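Local coordinates for protein PrimPol AEP domain (PP-N190) (PDB 6ZP9) that probably primes and extends DNA as the archaeo-eukaryotic primase-like domain of a phage primase-polymerase, in a virus that replaces adenine with 2-aminoadenine, at residues T33-I38 with Q59-Q64. Numbering follows the deposited sequence.
Sequences TRYRAI and QDAVTQ
Tyr35 OH is hydrogen-bonded to OG of Ser68 on the neighbouring strand 67-71 and also touches helix 55-64, where CB of Ala61 lies 3.4 Å from that same Tyr35 OH. CB of Tyr35 points toward the helix, and with CG anti to the backbone N (chi1 180°) the ring continues in that direction until its hydroxyl end arrives at Ala61. The ring meets the helix with its edge, not a face. The Ala61 methyl sits close to the ring plane, beside the hydroxyl corner, with CE2 of Tyr35 3.9 Å from CB of Ala61. Within the strand, the backbone N of Ala37 lies over one face of the ring, offset toward the rim. Ala37, two residues further along, also turns its CB toward the helix, and that CB lies 3.8 Å from CB of Ala61. A single methyl of the helix therefore touches both strand side chains. CA of Ala37 and CA of Ala61 are 6.5 Å apart, the closest CA pair of the two segments. Trp49, from the edge strand 49-52, also packs on Ala61. No hydrogen bond joins strand 34-38 to residues 59-64; the join is van der Waals packing of the Ala61 methyl against Tyr35 and Ala37, while the polar end of the buried tyrosine is satisfied within the antiparallel sheet, by Ser68.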
# COMPACT_ATOMS: atom_id res chain seq x y z
N THR A 33 -3.34 -13.16 2.31
CA THR A 33 -3.40 -11.82 1.75
C THR A 33 -4.72 -11.62 1.01
O THR A 33 -5.17 -12.48 0.25
CB THR A 33 -2.20 -11.59 0.81
OG1 THR A 33 -1.00 -11.59 1.58
CG2 THR A 33 -2.32 -10.26 0.08
N ARG A 34 -5.34 -10.46 1.24
CA ARG A 34 -6.63 -10.14 0.66
C ARG A 34 -6.44 -9.23 -0.56
O ARG A 34 -5.75 -8.21 -0.49
CB ARG A 34 -7.53 -9.46 1.69
CG ARG A 34 -7.82 -10.32 2.90
CD ARG A 34 -8.56 -11.58 2.49
NE ARG A 34 -9.88 -11.28 1.95
CZ ARG A 34 -10.73 -12.19 1.51
NH1 ARG A 34 -10.39 -13.47 1.55
NH2 ARG A 34 -11.91 -11.84 1.03
N TYR A 35 -7.06 -9.62 -1.67
CA TYR A 35 -7.05 -8.89 -2.92
C TYR A 35 -8.35 -8.11 -3.08
O TYR A 35 -9.42 -8.61 -2.73
CB TYR A 35 -6.87 -9.87 -4.08
CG TYR A 35 -6.83 -9.29 -5.47
CD1 TYR A 35 -5.82 -8.40 -5.85
CD2 TYR A 35 -7.76 -9.67 -6.43
CE1 TYR A 35 -5.77 -7.88 -7.14
CE2 TYR A 35 -7.72 -9.16 -7.73
CZ TYR A 35 -6.71 -8.27 -8.08
OH TYR A 35 -6.64 -7.76 -9.36
N ARG A 36 -8.25 -6.89 -3.59
CA ARG A 36 -9.43 -6.11 -3.95
C ARG A 36 -9.25 -5.62 -5.37
O ARG A 36 -8.26 -4.96 -5.68
CB ARG A 36 -9.66 -4.93 -2.99
CG ARG A 36 -11.07 -4.32 -3.13
CD ARG A 36 -11.45 -3.37 -2.00
NE ARG A 36 -12.36 -2.32 -2.45
CZ ARG A 36 -13.66 -2.26 -2.19
NH1 ARG A 36 -14.39 -1.26 -2.68
NH2 ARG A 36 -14.25 -3.19 -1.45
N ALA A 37 -10.18 -5.97 -6.24
CA ALA A 37 -10.19 -5.47 -7.61
C ALA A 37 -11.25 -4.39 -7.70
O ALA A 37 -12.42 -4.63 -7.36
CB ALA A 37 -10.46 -6.61 -8.60
N ILE A 38 -10.85 -3.19 -8.11
CA ILE A 38 -11.75 -2.03 -8.16
C ILE A 38 -11.86 -1.56 -9.60
O ILE A 38 -10.84 -1.39 -10.28
CB ILE A 38 -11.26 -0.89 -7.25
CG1 ILE A 38 -11.00 -1.42 -5.83
CG2 ILE A 38 -12.28 0.24 -7.23
CD1 ILE A 38 -10.57 -0.35 -4.87
N GLN A 59 -5.13 -12.62 -12.71
CA GLN A 59 -5.18 -12.74 -14.17
C GLN A 59 -6.55 -12.36 -14.70
O GLN A 59 -6.67 -11.60 -15.67
CB GLN A 59 -4.82 -14.18 -14.58
CG GLN A 59 -4.90 -14.41 -16.08
CD GLN A 59 -3.76 -13.73 -16.83
OE1 GLN A 59 -2.73 -13.38 -16.25
NE2 GLN A 59 -3.95 -13.54 -18.12
N ASP A 60 -7.61 -12.87 -14.06
CA ASP A 60 -8.98 -12.60 -14.50
C ASP A 60 -9.38 -11.15 -14.28
O ASP A 60 -10.00 -10.53 -15.16
CB ASP A 60 -9.94 -13.53 -13.74
CG ASP A 60 -11.32 -13.58 -14.37
OD1 ASP A 60 -11.43 -13.28 -15.58
OD2 ASP A 60 -12.29 -13.93 -13.66
N ALA A 61 -9.04 -10.58 -13.12
CA ALA A 61 -9.41 -9.19 -12.86
C ALA A 61 -8.69 -8.22 -13.79
O ALA A 61 -9.30 -7.27 -14.30
CB ALA A 61 -9.11 -8.84 -11.39
N VAL A 62 -7.39 -8.43 -14.03
CA VAL A 62 -6.63 -7.51 -14.87
C VAL A 62 -7.12 -7.55 -16.31
O VAL A 62 -7.36 -6.51 -16.93
CB VAL A 62 -5.12 -7.81 -14.79
CG1 VAL A 62 -4.37 -7.02 -15.85
CG2 VAL A 62 -4.59 -7.50 -13.38
N THR A 63 -7.30 -8.75 -16.87
CA THR A 63 -7.77 -8.81 -18.25
C THR A 63 -9.20 -8.28 -18.39
O THR A 63 -9.55 -7.75 -19.45
CB THR A 63 -7.70 -10.24 -18.79
OG1 THR A 63 -8.55 -11.09 -18.02
CG2 THR A 63 -6.28 -10.78 -18.73
N GLN A 64 -10.05 -8.42 -17.34
CA GLN A 64 -11.39 -7.84 -17.40
C GLN A 64 -11.36 -6.32 -17.32
O GLN A 64 -12.31 -5.67 -17.78
CB GLN A 64 -12.26 -8.40 -16.31
CG GLN A 64 -12.97 -9.68 -16.70
CD GLN A 64 -13.96 -10.13 -15.64
OE1 GLN A 64 -14.84 -9.37 -15.22
NE2 GLN A 64 -13.80 -11.37 -15.18